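Local coordinates for aldehyde dehydrogenase family protein (Pseudomonas syringae pv. tomato, PDB 6X9L) that oxidises long-chain aliphatic aldehydes such as octanal, probably to the corresponding acids, with NAD+ as coenzyme, at residues 101-112 against 323-334; 167-177 against 467-477. The protein carries 1 engineered substitution. All coordinates share one frame; numbering follows the deposited sequence.

Interaction 1. Residues 101-112 against 323-334; sequences SLEMGAAISSAR and PQLEHTVLGPIA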
# COMPACT_ATOMS: atom_id res chain seq x y z
N SER A 101 31.99 -0.94 -8.94
CA SER A 101 32.94 0.14 -9.16
C SER A 101 33.01 0.52 -10.63
O SER A 101 32.97 1.71 -10.99
CB SER A 101 34.32 -0.28 -8.65
OG SER A 101 35.24 0.79 -8.66
N LEU A 102 33.13 -0.48 -11.51
CA LEU A 102 33.28 -0.20 -12.93
C LEU A 102 32.08 0.56 -13.49
O LEU A 102 32.23 1.53 -14.24
CB LEU A 102 33.49 -1.50 -13.71
CG LEU A 102 33.69 -1.27 -15.21
CD1 LEU A 102 35.02 -0.60 -15.42
CD2 LEU A 102 33.60 -2.58 -16.00
N GLU A 103 30.87 0.14 -13.10
CA GLU A 103 29.67 0.66 -13.76
C GLU A 103 29.24 2.00 -13.19
O GLU A 103 28.80 2.87 -13.94
CB GLU A 103 28.54 -0.35 -13.69
CG GLU A 103 28.22 -0.80 -12.29
CD GLU A 103 27.10 -1.83 -12.24
OE1 GLU A 103 26.63 -2.26 -13.32
OE2 GLU A 103 26.67 -2.20 -11.12
N MET A 104 29.34 2.21 -11.86
CA MET A 104 28.87 3.47 -11.29
C MET A 104 29.91 4.18 -10.45
O MET A 104 29.57 5.09 -9.68
CB MET A 104 27.60 3.26 -10.46
CG MET A 104 27.65 2.10 -9.49
SD MET A 104 28.62 2.42 -8.01
CE MET A 104 27.81 3.87 -7.33
N GLY A 105 31.18 3.81 -10.57
CA GLY A 105 32.24 4.64 -10.04
C GLY A 105 32.50 4.56 -8.55
O GLY A 105 33.31 5.35 -8.04
N ALA A 106 31.85 3.64 -7.82
CA ALA A 106 32.10 3.52 -6.39
C ALA A 106 33.57 3.21 -6.11
O ALA A 106 34.12 2.25 -6.65
CB ALA A 106 31.23 2.41 -5.79
N ALA A 107 34.18 4.02 -5.25
CA ALA A 107 35.53 3.73 -4.78
C ALA A 107 35.66 2.25 -4.42
O ALA A 107 34.88 1.74 -3.61
CB ALA A 107 35.87 4.61 -3.58
N ILE A 108 36.63 1.57 -5.03
CA ILE A 108 36.75 0.12 -4.84
C ILE A 108 36.74 -0.24 -3.37
O ILE A 108 36.19 -1.26 -2.97
CB ILE A 108 38.01 -0.42 -5.53
CG1 ILE A 108 38.00 -1.95 -5.47
CG2 ILE A 108 39.26 0.10 -4.84
CD1 ILE A 108 36.90 -2.58 -6.31
N SER A 109 37.39 0.59 -2.54
CA SER A 109 37.36 0.39 -1.10
C SER A 109 35.94 0.37 -0.58
O SER A 109 35.57 -0.47 0.24
CB SER A 109 38.16 1.49 -0.42
OG SER A 109 39.22 0.95 0.32
N SER A 110 35.12 1.32 -1.04
CA SER A 110 33.71 1.39 -0.69
C SER A 110 32.94 0.18 -1.19
O SER A 110 31.96 -0.24 -0.57
CB SER A 110 33.10 2.65 -1.29
OG SER A 110 32.60 3.46 -0.27
N ALA A 111 33.32 -0.35 -2.36
CA ALA A 111 32.55 -1.45 -2.93
C ALA A 111 32.78 -2.74 -2.16
O ALA A 111 31.84 -3.52 -1.97
CB ALA A 111 32.91 -1.62 -4.41
N ARG A 112 34.00 -2.93 -1.65
CA ARG A 112 34.31 -4.12 -0.88
C ARG A 112 33.72 -4.05 0.53
O ARG A 112 33.21 -5.05 1.05
CB ARG A 112 35.82 -4.31 -0.80
CG ARG A 112 36.50 -4.57 -2.15
CD ARG A 112 37.99 -4.42 -2.04
NE ARG A 112 38.69 -4.93 -3.21
CZ ARG A 112 39.86 -4.46 -3.64
NH1 ARG A 112 40.45 -3.45 -3.01
NH2 ARG A 112 40.45 -4.98 -4.72
N PRO A 323 38.75 5.41 -8.59
CA PRO A 323 38.20 4.34 -7.76
C PRO A 323 39.05 3.08 -7.74
O PRO A 323 38.84 2.21 -6.89
CB PRO A 323 36.82 4.07 -8.39
CG PRO A 323 36.64 5.11 -9.45
CD PRO A 323 37.98 5.62 -9.83
N GLN A 324 40.00 2.94 -8.67
CA GLN A 324 40.85 1.76 -8.68
C GLN A 324 41.88 1.75 -7.56
O GLN A 324 42.50 0.71 -7.32
CB GLN A 324 41.56 1.64 -10.04
CG GLN A 324 40.62 1.23 -11.17
CD GLN A 324 41.22 1.40 -12.56
OE1 GLN A 324 41.08 0.53 -13.42
NE2 GLN A 324 41.89 2.54 -12.78
N LEU A 325 42.06 2.87 -6.87
CA LEU A 325 43.05 3.00 -5.81
C LEU A 325 42.40 2.75 -4.46
O LEU A 325 41.34 3.30 -4.18
CB LEU A 325 43.70 4.38 -5.83
CG LEU A 325 44.33 4.84 -7.14
CD1 LEU A 325 45.00 6.19 -6.94
CD2 LEU A 325 45.35 3.82 -7.60
N GLU A 326 43.05 1.93 -3.62
CA GLU A 326 42.47 1.57 -2.33
C GLU A 326 42.35 2.77 -1.39
O GLU A 326 41.54 2.75 -0.46
CB GLU A 326 43.29 0.48 -1.67
CG GLU A 326 43.44 -0.75 -2.52
CD GLU A 326 43.67 -2.00 -1.69
OE1 GLU A 326 44.01 -1.88 -0.49
OE2 GLU A 326 43.49 -3.11 -2.25
N HIS A 327 43.17 3.79 -1.59
CA HIS A 327 43.14 4.95 -0.71
C HIS A 327 42.19 6.04 -1.21
O HIS A 327 42.04 7.07 -0.53
CB HIS A 327 44.56 5.50 -0.53
CG HIS A 327 45.12 6.10 -1.78
ND1 HIS A 327 44.88 7.41 -2.14
CD2 HIS A 327 45.87 5.56 -2.77
CE1 HIS A 327 45.48 7.66 -3.29
NE2 HIS A 327 46.09 6.55 -3.69
N THR A 328 41.54 5.86 -2.35
CA THR A 328 40.49 6.79 -2.76
C THR A 328 39.27 6.63 -1.85
O THR A 328 38.86 5.51 -1.53
CB THR A 328 40.08 6.56 -4.23
OG1 THR A 328 41.17 6.83 -5.10
CG2 THR A 328 38.91 7.44 -4.62
N VAL A 329 38.71 7.75 -1.43
CA VAL A 329 37.55 7.74 -0.55
C VAL A 329 36.26 7.93 -1.33
O VAL A 329 35.31 7.16 -1.17
CB VAL A 329 37.71 8.81 0.56
CG1 VAL A 329 36.50 8.81 1.51
CG2 VAL A 329 39.01 8.56 1.34
N LEU A 330 36.21 8.93 -2.20
CA LEU A 330 35.07 9.14 -3.09
C LEU A 330 35.54 9.05 -4.53
O LEU A 330 36.59 9.59 -4.88
CB LEU A 330 34.42 10.49 -2.83
CG LEU A 330 33.90 10.73 -1.41
CD1 LEU A 330 33.09 12.04 -1.34
CD2 LEU A 330 33.10 9.55 -0.92
N GLY A 331 34.77 8.32 -5.34
CA GLY A 331 34.96 8.25 -6.76
C GLY A 331 34.18 9.36 -7.44
O GLY A 331 33.84 10.37 -6.82
N PRO A 332 33.88 9.21 -8.73
CA PRO A 332 33.11 10.24 -9.43
C PRO A 332 31.61 10.07 -9.20
O PRO A 332 31.14 9.05 -8.68
CB PRO A 332 33.48 10.02 -10.89
CG PRO A 332 33.83 8.56 -10.98
CD PRO A 332 34.43 8.20 -9.65
N ILE A 333 30.87 11.11 -9.57
CA ILE A 333 29.44 10.94 -9.73
C ILE A 333 29.25 9.79 -10.71
O ILE A 333 30.11 9.53 -11.56
CB ILE A 333 28.78 12.24 -10.23
CG1 ILE A 333 28.78 13.25 -9.10
CG2 ILE A 333 27.34 12.00 -10.68
CD1 ILE A 333 27.93 12.79 -7.94
N ALA A 334 28.14 9.06 -10.55
CA ALA A 334 27.97 7.76 -11.19
C ALA A 334 27.83 7.81 -12.71
O ALA A 334 28.11 6.80 -13.38
CB ALA A 334 26.76 7.06 -10.59
O HOH W 1 29.98 6.79 -7.69
O HOH W 2 32.74 6.32 -3.83
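Pro323 packs its ring against the turn that links helix 93-104 to helix 108-115. Its CB meets Ala107 CA at 3.8 Å and also touches Ser101 OG and Ala106 O, while CG faces Gly105 O; a compact, rigid ring suits this backbone-lined spot. Ser101 OG is not left to the ring, since it donates to Ala106 O at 2.7 Å and braces the turn from within.

Ile108 can be followed outward. Its N donates to Pro323 O at 3.0 Å, in the carbonyl plane on a lone pair. CB and the methyl CG2 both lie against that same Pro323 O, and CG2 reaches on toward Leu325 O. The other branch, CG1, is anti to the backbone N (chi1 -173°) and therefore leaves the loop to lie 3.6 Å above the plane of the Arg112 guanidinium, its ethyl arm passing on toward helix 93-104, where the side chain touches Gln98.

In the aldehyde dehydrogenase fold this joins early helices of the coenzyme-binding domain to a loop of the catalytic domain, between helices 304-316 and 336-351. Gly105 closes the first helix with positive phi, which glycine accepts readily, and its bare backbone takes Pro332 CD against O. Water 1 bridges Met104 O and Pro332 O; water 2 accepts from the N atoms of Ala107 and Gly331.

At the solvent side, Ser109 OG donates in plane to a lone pair of Glu326 O at 3.0 Å. Arg112 NH1 and Glu326 OE2 form a salt bridge (3.2 Å) whose hydrogen bond is weak, bent to 130° at the hydrogen, while Arg112 NE pairs with Glu94.

Interaction 2. Residues 167-177 against 467-477; sequences AKVAPAIAAGC and EYGVHGFEEYL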
# COMPACT_ATOMS: atom_id res chain seq x y z
N ALA A 167 17.58 -6.21 -1.36
CA ALA A 167 16.47 -5.82 -0.50
C ALA A 167 15.13 -6.26 -1.07
O ALA A 167 14.18 -6.46 -0.32
CB ALA A 167 16.46 -4.30 -0.27
N LYS A 168 15.04 -6.38 -2.40
CA LYS A 168 13.78 -6.76 -3.03
C LYS A 168 13.72 -8.26 -3.30
O LYS A 168 12.73 -8.92 -2.96
CB LYS A 168 13.56 -5.96 -4.32
CG LYS A 168 13.47 -4.45 -4.09
CD LYS A 168 13.06 -3.73 -5.35
CE LYS A 168 13.17 -2.24 -5.19
NZ LYS A 168 12.05 -1.70 -4.39
N VAL A 169 14.79 -8.83 -3.87
CA VAL A 169 14.75 -10.20 -4.37
C VAL A 169 14.74 -11.18 -3.21
O VAL A 169 13.97 -12.14 -3.20
CB VAL A 169 15.91 -10.48 -5.33
CG1 VAL A 169 16.07 -11.99 -5.59
CG2 VAL A 169 15.70 -9.75 -6.63
N ALA A 170 15.61 -10.97 -2.22
CA ALA A 170 15.68 -11.92 -1.12
C ALA A 170 14.33 -12.09 -0.43
O ALA A 170 13.81 -13.21 -0.39
CB ALA A 170 16.77 -11.49 -0.14
N PRO A 171 13.70 -11.03 0.09
CA PRO A 171 12.38 -11.21 0.72
C PRO A 171 11.32 -11.77 -0.23
O PRO A 171 10.56 -12.66 0.17
CB PRO A 171 12.04 -9.80 1.21
CG PRO A 171 12.79 -8.91 0.25
CD PRO A 171 14.08 -9.61 -0.01
N ALA A 172 11.26 -11.26 -1.46
CA ALA A 172 10.30 -11.74 -2.45
C ALA A 172 10.42 -13.25 -2.64
O ALA A 172 9.42 -13.98 -2.60
CB ALA A 172 10.53 -11.03 -3.78
N ILE A 173 11.64 -13.73 -2.87
CA ILE A 173 11.88 -15.15 -3.07
C ILE A 173 11.53 -15.94 -1.82
O ILE A 173 10.96 -17.03 -1.89
CB ILE A 173 13.36 -15.37 -3.46
CG1 ILE A 173 13.65 -14.71 -4.80
CG2 ILE A 173 13.69 -16.82 -3.44
CD1 ILE A 173 12.66 -15.06 -5.86
N ALA A 174 11.88 -15.39 -0.66
CA ALA A 174 11.68 -16.11 0.59
C ALA A 174 10.20 -16.31 0.87
O ALA A 174 9.78 -17.38 1.35
CB ALA A 174 12.34 -15.36 1.75
N ALA A 175 9.39 -15.29 0.56
CA ALA A 175 7.94 -15.32 0.75
C ALA A 175 7.26 -16.35 -0.14
O ALA A 175 6.08 -16.65 0.07
CB ALA A 175 7.36 -13.93 0.48
N GLY A 176 7.98 -16.89 -1.12
CA GLY A 176 7.40 -17.73 -2.13
C GLY A 176 6.98 -17.01 -3.38
O GLY A 176 6.31 -17.61 -4.22
N CYS A 177 7.34 -15.74 -3.54
CA CYS A 177 6.99 -15.05 -4.78
C CYS A 177 7.91 -15.46 -5.94
O CYS A 177 8.97 -16.08 -5.78
CB CYS A 177 7.05 -13.54 -4.60
SG CYS A 177 5.73 -12.86 -3.58
N GLU A 467 11.02 -1.80 3.53
CA GLU A 467 11.96 -2.85 3.16
C GLU A 467 12.84 -3.18 4.36
O GLU A 467 12.79 -2.52 5.41
CB GLU A 467 12.80 -2.44 1.93
CG GLU A 467 11.97 -2.23 0.64
CD GLU A 467 12.79 -2.03 -0.66
OE1 GLU A 467 13.93 -1.55 -0.58
OE2 GLU A 467 12.26 -2.36 -1.75
N TYR A 468 13.65 -4.24 4.19
CA TYR A 468 14.55 -4.80 5.20
C TYR A 468 13.79 -5.66 6.21
O TYR A 468 12.63 -5.37 6.52
CB TYR A 468 15.31 -3.71 5.97
CG TYR A 468 16.07 -2.65 5.17
CD1 TYR A 468 15.87 -2.47 3.80
CD2 TYR A 468 16.99 -1.83 5.80
CE1 TYR A 468 16.57 -1.48 3.09
CE2 TYR A 468 17.69 -0.85 5.11
CZ TYR A 468 17.49 -0.68 3.76
OH TYR A 468 18.20 0.29 3.09
N GLY A 469 14.42 -6.71 6.72
CA GLY A 469 13.86 -7.51 7.79
C GLY A 469 12.44 -8.03 7.59
O GLY A 469 11.94 -8.11 6.46
N VAL A 470 11.78 -8.38 8.71
CA VAL A 470 10.45 -8.97 8.64
C VAL A 470 9.46 -8.04 7.94
O VAL A 470 8.61 -8.49 7.17
CB VAL A 470 9.98 -9.37 10.06
CG1 VAL A 470 9.98 -8.17 10.96
CG2 VAL A 470 8.57 -9.97 10.01
N HIS A 471 9.54 -6.72 8.21
CA HIS A 471 8.63 -5.78 7.56
C HIS A 471 8.71 -5.88 6.05
O HIS A 471 7.68 -6.00 5.36
CB HIS A 471 8.94 -4.35 8.00
CG HIS A 471 8.52 -4.06 9.39
ND1 HIS A 471 9.20 -4.55 10.49
CD2 HIS A 471 7.48 -3.34 9.88
CE1 HIS A 471 8.61 -4.13 11.59
NE2 HIS A 471 7.56 -3.40 11.25
N GLY A 472 9.93 -5.80 5.50
CA GLY A 472 10.10 -5.93 4.07
C GLY A 472 9.61 -7.25 3.54
O GLY A 472 9.07 -7.33 2.42
N PHE A 473 9.76 -8.31 4.33
CA PHE A 473 9.27 -9.63 3.94
C PHE A 473 7.75 -9.65 3.81
O PHE A 473 7.19 -10.28 2.89
CB PHE A 473 9.78 -10.64 4.99
CG PHE A 473 9.27 -12.04 4.81
CD1 PHE A 473 9.77 -12.85 3.80
CD2 PHE A 473 8.35 -12.56 5.70
CE1 PHE A 473 9.33 -14.14 3.66
CE2 PHE A 473 7.91 -13.86 5.57
CZ PHE A 473 8.40 -14.66 4.54
N GLU A 474 7.05 -8.94 4.70
CA GLU A 474 5.59 -8.96 4.68
C GLU A 474 5.00 -8.15 3.53
O GLU A 474 3.84 -8.37 3.18
CB GLU A 474 5.06 -8.48 6.03
CG GLU A 474 5.41 -9.45 7.17
CD GLU A 474 4.71 -9.14 8.49
OE1 GLU A 474 4.50 -7.95 8.81
OE2 GLU A 474 4.37 -10.10 9.21
N GLU A 475 5.78 -7.26 2.90
CA GLU A 475 5.32 -6.58 1.70
C GLU A 475 5.04 -7.54 0.55
O GLU A 475 4.34 -7.17 -0.39
CB GLU A 475 6.35 -5.55 1.25
CG GLU A 475 6.63 -4.49 2.28
CD GLU A 475 5.50 -3.48 2.40
OE1 GLU A 475 4.75 -3.31 1.41
OE2 GLU A 475 5.37 -2.85 3.48
N TYR A 476 5.57 -8.76 0.60
CA TYR A 476 5.34 -9.73 -0.46
C TYR A 476 4.33 -10.81 -0.08
O TYR A 476 4.15 -11.77 -0.83
CB TYR A 476 6.66 -10.36 -0.89
CG TYR A 476 7.59 -9.34 -1.49
CD1 TYR A 476 7.56 -9.07 -2.86
CD2 TYR A 476 8.47 -8.62 -0.70
CE1 TYR A 476 8.39 -8.12 -3.41
CE2 TYR A 476 9.31 -7.68 -1.25
CZ TYR A 476 9.27 -7.43 -2.60
OH TYR A 476 10.12 -6.49 -3.15
N LEU A 477 3.63 -10.65 1.05
CA LEU A 477 2.59 -11.58 1.45
C LEU A 477 1.22 -10.94 1.39
O LEU A 477 1.04 -9.80 1.80
CB LEU A 477 2.84 -12.10 2.88
CG LEU A 477 4.21 -12.76 3.07
CD1 LEU A 477 4.48 -12.91 4.56
CD2 LEU A 477 4.28 -14.10 2.34
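Tyr476 lays one face of its ring on Ala172, whose CB sits 3.8 Å from the ring centroid and 19° off the normal, a CH-pi contact displaced toward the rim on the CE1 side. Pro171 CG approaches CE2 obliquely at 4.0 Å, and Cys177 SG comes in at a slant in a sulfur-aromatic contact, close also to Tyr476 CB. The ring touches Met230 and Ser232 of strand 230-234 as well, so it lies between helix 161-174 and that strand. Phe473, its CG anti to the backbone N (chi1 175°), swings its ring toward the end of helix 161-174: Ala174 C lies at the ring edge near its plane, and CE1 meets Ala175 CB at 3.7 Å. Small alanines suit this helix face because they let two aromatic rings lie close to its backbone.

Helix 161-174 is the crossover of a parallel beta-alpha-beta unit between strands 143-155 and 178-182 in the Rossmann-like coenzyme domain. Helix 469-474 crosses residues 167-174 of it at -69°, the axes approaching to 8.7 Å, and leads into strand 477-483, which pairs antiparallel with 143-155. A Schellman motif at Gly176, with positive phi, ends helix 161-174 and leads on into strand 178-182. Just before it, Ala175 CB packs on Leu477 CD2 (3.6 Å).

At the other end Lys168, extended until its last bond, sends NZ to the syn side of Glu467 OE2 at 2.7 Å, the two side chains crossing obliquely. Buried as it is, this ammonium group is also bonded to Ser232 and Thr234. Ala167 CB rests near Glu467 OE1. The Glu467 side chain also lies close to that of Glu257, an NAD+-binding residue. Neighbouring Tyr468 bonds through its hydroxyl to Tyr163 and stacks on Phe456 of the octanal pocket.

How the interactions relate
Both contacts are largely buried, yet they lie on opposite sides of the chain's centre, their centres 29 Å apart, and share no element. Interaction 1 joins the turn between two successive helices to an irregular loop, so much of its chemistry is backbone polarity: carbonyls, two bridging waters and a proline, fading into a solvent-facing ion pair at one margin. Interaction 2 packs helix 161-174 against helix 469-474 and the turn after it, beside the coenzyme-domain sheet, and relies on alanines packed against two aromatic rings, with its single ion pair buried. Each has a link to the active site: Ala334 of interaction 1 touches the NAD+-binding Trp158, whereas 467-477 brings Glu467 and Tyr468 near coenzyme and octanal.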